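Local coordinates for p-47 protein (Clostridium botulinum E1 str. 'BoNT E Beluga', PDB 5WIX), which is of unknown function but has a tubular lipid-binding (TULIP) fold resembling bactericidal/permeability-increasing protein, which may point to a lipid-related role, at residues Tyr171-Met185 against Thr400-Leu412. Residues are numbered along the deposited sequence; the frame is centred on the assembly and turned at random.
Sequences YIFASLNVTSNIVWM and TDIINDIVNWNNL
Asn408 O accepts the backbone N-H of Ser175, with N to O 2.9 Å and an N-H...O angle of 158°, while Ser175 OG adds a weak bond to the same oxygen. A first torsion of 70° tucks the hydroxyl back over the Ser175 backbone, near Asn408 O. Asn408 N returns a bond to Ser175 O at 3.0 Å; this reciprocal pair, with strand axes at 171°, defines an antiparallel hydrogen-bonded site. The ladder continues through Asn177 N to Ile406 O and Asn410 N to Phe173 O. Ala174 and Leu176 occupy the other face together with Val407 and Trp409: Ala174 CB meets the indole at CE3, and Leu176 CD1 touches Val407 CG2 at 3.9 Å. Tyr204 also meets the Trp409 ring. Beyond the strands, Ser180 OG lies 2.6 Å from Asp405 OD2 and within hydrogen-bonding reach of Asn186 OD1 as well, so its single proton may go to either; Ile182 crosses the carboxylate with CG1 and CD1. A turn near the end of the Met185 side chain brings CE to 3.6 Å from Ile406 CG1, the two side chains running antiparallel, and SD to 3.9 Å from CG2 of the helix residue Ile402. Backbone pairing therefore fixes the register and extends the strand 120-125/174-177 sheet by strand 407-409, while apolar side chains join the loop at Met185 to the end of helix 399-403.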
loop_
_atom_site.group_PDB
_atom_site.type_symbol
_atom_site.label_atom_id
_atom_site.label_comp_id
_atom_site.label_asym_id
_atom_site.label_seq_id
_atom_site.Cartn_x
_atom_site.Cartn_y
_atom_site.Cartn_z
ATOM N N TYR A 171 13.316 -3.930 20.169
ATOM C CA TYR A 171 11.919 -4.020 19.765
ATOM C C TYR A 171 11.735 -3.838 18.270
ATOM O O TYR A 171 12.313 -2.934 17.665
ATOM C CB TYR A 171 11.052 -3.002 20.489
ATOM C CG TYR A 171 9.612 -3.174 20.096
ATOM C CD1 TYR A 171 8.954 -4.362 20.372
ATOM C CD2 TYR A 171 8.922 -2.176 19.413
ATOM C CE1 TYR A 171 7.642 -4.559 19.999
ATOM C CE2 TYR A 171 7.602 -2.357 19.038
ATOM C CZ TYR A 171 6.966 -3.559 19.333
ATOM O OH TYR A 171 5.653 -3.779 18.971
ATOM N N ILE A 172 10.903 -4.701 17.690
ATOM C CA ILE A 172 10.682 -4.729 16.252
ATOM C C ILE A 172 9.405 -4.021 15.856
ATOM O O ILE A 172 8.319 -4.578 15.997
ATOM C CB ILE A 172 10.587 -6.151 15.739
ATOM C CG1 ILE A 172 11.663 -7.031 16.371
ATOM C CG2 ILE A 172 10.661 -6.154 14.229
ATOM C CD1 ILE A 172 11.481 -8.520 16.075
ATOM N N PHE A 173 9.532 -2.807 15.339
ATOM C CA PHE A 173 8.361 -2.018 14.976
ATOM C C PHE A 173 7.629 -2.557 13.755
ATOM O O PHE A 173 6.422 -2.373 13.617
ATOM C CB PHE A 173 8.759 -0.567 14.728
ATOM C CG PHE A 173 9.000 0.212 15.985
ATOM C CD1 PHE A 173 7.977 0.412 16.888
ATOM C CD2 PHE A 173 10.247 0.752 16.254
ATOM C CE1 PHE A 173 8.193 1.121 18.032
ATOM C CE2 PHE A 173 10.469 1.466 17.397
ATOM C CZ PHE A 173 9.440 1.652 18.290
ATOM N N ALA A 174 8.364 -3.210 12.866
ATOM C CA ALA A 174 7.766 -3.809 11.680
ATOM C C ALA A 174 8.763 -4.713 10.991
ATOM O O ALA A 174 9.957 -4.399 10.925
ATOM C CB ALA A 174 7.283 -2.740 10.720
ATOM N N SER A 175 8.278 -5.845 10.491
ATOM C CA SER A 175 9.092 -6.683 9.630
ATOM C C SER A 175 8.791 -6.275 8.201
ATOM O O SER A 175 7.629 -6.069 7.825
ATOM C CB SER A 175 8.815 -8.164 9.859
ATOM O OG SER A 175 7.526 -8.528 9.394
ATOM N N LEU A 176 9.846 -6.104 7.419
ATOM C CA LEU A 176 9.689 -5.785 6.018
ATOM C C LEU A 176 10.368 -6.851 5.164
ATOM O O LEU A 176 11.556 -7.137 5.336
ATOM C CB LEU A 176 10.252 -4.411 5.706
ATOM C CG LEU A 176 9.923 -3.972 4.282
ATOM C CD1 LEU A 176 9.728 -2.468 4.198
ATOM C CD2 LEU A 176 10.992 -4.452 3.306
ATOM N N ASN A 177 9.596 -7.418 4.238
ATOM C CA ASN A 177 10.006 -8.572 3.450
ATOM C C ASN A 177 10.298 -8.211 1.995
ATOM O O ASN A 177 9.372 -8.081 1.195
ATOM C CB ASN A 177 8.899 -9.635 3.509
ATOM C CG ASN A 177 9.407 -11.044 3.281
ATOM O OD1 ASN A 177 10.455 -11.259 2.674
ATOM N ND2 ASN A 177 8.649 -12.019 3.764
ATOM N N VAL A 178 11.566 -8.029 1.641
ATOM C CA VAL A 178 11.909 -8.053 0.222
ATOM C C VAL A 178 11.942 -9.525 -0.160
ATOM O O VAL A 178 12.112 -10.382 0.707
ATOM C CB VAL A 178 13.263 -7.387 -0.107
ATOM C CG1 VAL A 178 13.409 -7.207 -1.634
ATOM C CG2 VAL A 178 13.404 -6.056 0.619
ATOM N N THR A 179 11.769 -9.820 -1.441
ATOM C CA THR A 179 11.758 -11.199 -1.929
ATOM C C THR A 179 10.642 -12.020 -1.264
ATOM O O THR A 179 10.888 -13.054 -0.634
ATOM C CB THR A 179 13.135 -11.898 -1.723
ATOM O OG1 THR A 179 13.361 -12.146 -0.329
ATOM C CG2 THR A 179 14.269 -11.032 -2.277
ATOM N N SER A 180 9.412 -11.534 -1.416
ATOM C CA SER A 180 8.213 -12.264 -1.018
ATOM C C SER A 180 7.659 -13.063 -2.202
ATOM O O SER A 180 8.110 -12.901 -3.338
ATOM C CB SER A 180 7.155 -11.298 -0.505
ATOM O OG SER A 180 6.733 -10.440 -1.552
ATOM N N ASN A 181 6.676 -13.918 -1.946
ATOM C CA ASN A 181 6.119 -14.729 -3.021
ATOM C C ASN A 181 5.386 -13.876 -4.054
ATOM O O ASN A 181 5.198 -14.303 -5.198
ATOM C CB ASN A 181 5.179 -15.799 -2.463
ATOM C CG ASN A 181 5.921 -16.917 -1.755
ATOM O OD1 ASN A 181 6.292 -17.917 -2.371
ATOM N ND2 ASN A 181 6.135 -16.758 -0.457
ATOM N N ILE A 182 4.971 -12.676 -3.648
ATOM C CA ILE A 182 4.347 -11.737 -4.580
ATOM C C ILE A 182 5.368 -10.715 -5.055
ATOM O O ILE A 182 5.704 -9.777 -4.337
ATOM C CB ILE A 182 3.151 -11.000 -3.964
ATOM C CG1 ILE A 182 2.188 -11.991 -3.316
ATOM C CG2 ILE A 182 2.439 -10.167 -5.020
ATOM C CD1 ILE A 182 1.117 -11.334 -2.466
ATOM N N VAL A 183 5.831 -10.896 -6.286
ATOM C CA VAL A 183 7.032 -10.242 -6.780
ATOM C C VAL A 183 6.841 -8.774 -7.148
ATOM O O VAL A 183 7.755 -7.963 -6.981
ATOM C CB VAL A 183 7.581 -11.010 -8.000
ATOM C CG1 VAL A 183 8.896 -10.416 -8.471
ATOM C CG2 VAL A 183 7.754 -12.485 -7.647
ATOM N N TRP A 184 5.659 -8.421 -7.630
ATOM C CA TRP A 184 5.453 -7.060 -8.069
ATOM C C TRP A 184 5.354 -6.101 -6.894
ATOM O O TRP A 184 5.444 -4.887 -7.069
ATOM C CB TRP A 184 4.205 -6.954 -8.916
ATOM C CG TRP A 184 2.946 -7.290 -8.207
ATOM C CD1 TRP A 184 2.321 -8.496 -8.183
ATOM C CD2 TRP A 184 2.120 -6.396 -7.452
ATOM N NE1 TRP A 184 1.165 -8.418 -7.445
ATOM C CE2 TRP A 184 1.016 -7.140 -6.987
ATOM C CE3 TRP A 184 2.214 -5.043 -7.110
ATOM C CZ2 TRP A 184 0.012 -6.575 -6.199
ATOM C CZ3 TRP A 184 1.214 -4.485 -6.326
ATOM C CH2 TRP A 184 0.129 -5.250 -5.879
ATOM N N MET A 185 5.154 -6.654 -5.701
ATOM C CA MET A 185 5.057 -5.848 -4.493
ATOM C C MET A 185 6.409 -5.638 -3.838
ATOM O O MET A 185 6.541 -4.796 -2.949
ATOM C CB MET A 185 4.119 -6.491 -3.472
ATOM C CG MET A 185 2.692 -6.012 -3.526
ATOM S SD MET A 185 1.728 -6.778 -2.209
ATOM C CE MET A 185 2.048 -5.649 -0.856
ATOM N N THR A 400 -6.004 -10.515 2.014
ATOM C CA THR A 400 -5.381 -10.768 3.302
ATOM C C THR A 400 -3.921 -11.177 3.105
ATOM O O THR A 400 -3.043 -10.752 3.861
ATOM C CB THR A 400 -6.108 -11.863 4.070
ATOM O OG1 THR A 400 -7.470 -11.471 4.298
ATOM C CG2 THR A 400 -5.415 -12.115 5.386
ATOM N N ASP A 401 -3.668 -11.992 2.077
ATOM C CA ASP A 401 -2.302 -12.392 1.766
ATOM C C ASP A 401 -1.490 -11.155 1.382
ATOM O O ASP A 401 -0.324 -11.014 1.775
ATOM C CB ASP A 401 -2.276 -13.435 0.643
ATOM C CG ASP A 401 -2.449 -14.857 1.151
ATOM O OD1 ASP A 401 -2.645 -15.043 2.371
ATOM O OD2 ASP A 401 -2.391 -15.793 0.321
ATOM N N ILE A 402 -2.130 -10.251 0.640
ATOM C CA ILE A 402 -1.463 -9.060 0.116
ATOM C C ILE A 402 -1.092 -8.069 1.207
ATOM O O ILE A 402 0.015 -7.547 1.212
ATOM C CB ILE A 402 -2.332 -8.330 -0.929
ATOM C CG1 ILE A 402 -2.182 -8.997 -2.302
ATOM C CG2 ILE A 402 -1.948 -6.844 -1.018
ATOM C CD1 ILE A 402 -3.169 -8.474 -3.357
ATOM N N ILE A 403 -2.004 -7.798 2.130
ATOM C CA ILE A 403 -1.677 -6.800 3.123
ATOM C C ILE A 403 -0.543 -7.371 3.989
ATOM O O ILE A 403 0.423 -6.668 4.285
ATOM C CB ILE A 403 -2.917 -6.361 3.959
ATOM C CG1 ILE A 403 -2.611 -5.064 4.714
ATOM C CG2 ILE A 403 -3.401 -7.464 4.900
ATOM C CD1 ILE A 403 -3.849 -4.339 5.189
ATOM N N ASN A 404 -0.616 -8.667 4.297
ATOM C CA ASN A 404 0.394 -9.322 5.126
ATOM C C ASN A 404 1.712 -9.677 4.411
ATOM O O ASN A 404 2.621 -10.237 5.024
ATOM C CB ASN A 404 -0.193 -10.595 5.736
ATOM C CG ASN A 404 -1.111 -10.312 6.911
ATOM O OD1 ASN A 404 -0.837 -9.430 7.722
ATOM N ND2 ASN A 404 -2.204 -11.065 7.012
ATOM N N ASP A 405 1.828 -9.335 3.133
ATOM C CA ASP A 405 2.916 -9.858 2.297
ATOM C C ASP A 405 4.247 -9.173 2.564
ATOM O O ASP A 405 5.255 -9.824 2.858
ATOM C CB ASP A 405 2.550 -9.726 0.810
ATOM C CG ASP A 405 3.512 -10.471 -0.110
ATOM O OD1 ASP A 405 3.474 -11.721 -0.128
ATOM O OD2 ASP A 405 4.281 -9.810 -0.838
ATOM N N ILE A 406 4.251 -7.855 2.457
ATOM C CA ILE A 406 5.494 -7.118 2.633
ATOM C C ILE A 406 5.702 -6.609 4.079
ATOM O O ILE A 406 6.630 -7.055 4.770
ATOM C CB ILE A 406 5.560 -5.955 1.651
ATOM C CG1 ILE A 406 5.365 -6.499 0.246
ATOM C CG2 ILE A 406 6.895 -5.282 1.747
ATOM C CD1 ILE A 406 6.373 -7.557 -0.106
ATOM N N VAL A 407 4.845 -5.702 4.545
ATOM C CA VAL A 407 5.025 -5.175 5.890
ATOM C C VAL A 407 4.055 -5.772 6.888
ATOM O O VAL A 407 2.839 -5.641 6.739
ATOM C CB VAL A 407 4.876 -3.650 5.944
ATOM C CG1 VAL A 407 4.987 -3.185 7.363
ATOM C CG2 VAL A 407 5.937 -2.974 5.097
ATOM N N ASN A 408 4.615 -6.431 7.899
ATOM C CA ASN A 408 3.862 -6.856 9.072
ATOM C C ASN A 408 4.270 -5.993 10.234
ATOM O O ASN A 408 5.402 -6.078 10.710
ATOM C CB ASN A 408 4.117 -8.326 9.406
ATOM C CG ASN A 408 3.898 -9.236 8.229
ATOM O OD1 ASN A 408 2.764 -9.570 7.892
ATOM N ND2 ASN A 408 4.987 -9.647 7.593
ATOM N N TRP A 409 3.362 -5.147 10.691
ATOM C CA TRP A 409 3.676 -4.262 11.807
ATOM C C TRP A 409 3.774 -5.032 13.115
ATOM O O TRP A 409 2.871 -5.801 13.463
ATOM C CB TRP A 409 2.632 -3.163 11.935
ATOM C CG TRP A 409 2.575 -2.283 10.752
ATOM C CD1 TRP A 409 1.668 -2.335 9.734
ATOM C CD2 TRP A 409 3.467 -1.208 10.442
ATOM N NE1 TRP A 409 1.936 -1.354 8.813
ATOM C CE2 TRP A 409 3.033 -0.649 9.222
ATOM C CE3 TRP A 409 4.580 -0.650 11.083
ATOM C CZ2 TRP A 409 3.676 0.433 8.628
ATOM C CZ3 TRP A 409 5.221 0.418 10.489
ATOM C CH2 TRP A 409 4.768 0.951 9.276
ATOM N N ASN A 410 4.878 -4.810 13.825
ATOM C CA ASN A 410 5.155 -5.474 15.098
ATOM C C ASN A 410 5.320 -6.972 14.935
ATOM O O ASN A 410 4.979 -7.733 15.844
ATOM C CB ASN A 410 4.049 -5.193 16.116
ATOM C CG ASN A 410 3.816 -3.716 16.328
ATOM O OD1 ASN A 410 4.587 -3.048 17.024
ATOM N ND2 ASN A 410 2.740 -3.195 15.741
ATOM N N ASN A 411 5.841 -7.384 13.781
ATOM C CA ASN A 411 6.075 -8.795 13.502
ATOM C C ASN A 411 4.796 -9.610 13.643
ATOM O O ASN A 411 4.807 -10.705 14.203
ATOM C CB ASN A 411 7.155 -9.350 14.435
ATOM C CG ASN A 411 8.397 -9.779 13.696
ATOM O OD1 ASN A 411 8.488 -9.633 12.480
ATOM N ND2 ASN A 411 9.369 -10.312 14.430
ATOM N N LEU A 412 3.691 -9.068 13.149
ATOM C CA LEU A 412 2.415 -9.750 13.281
ATOM C C LEU A 412 1.576 -9.687 12.007
ATOM O O LEU A 412 1.621 -8.707 11.255
ATOM C CB LEU A 412 1.626 -9.165 14.451
ATOM C CG LEU A 412 2.242 -9.305 15.845
ATOM C CD1 LEU A 412 1.561 -8.357 16.803
ATOM C CD2 LEU A 412 2.167 -10.742 16.361
#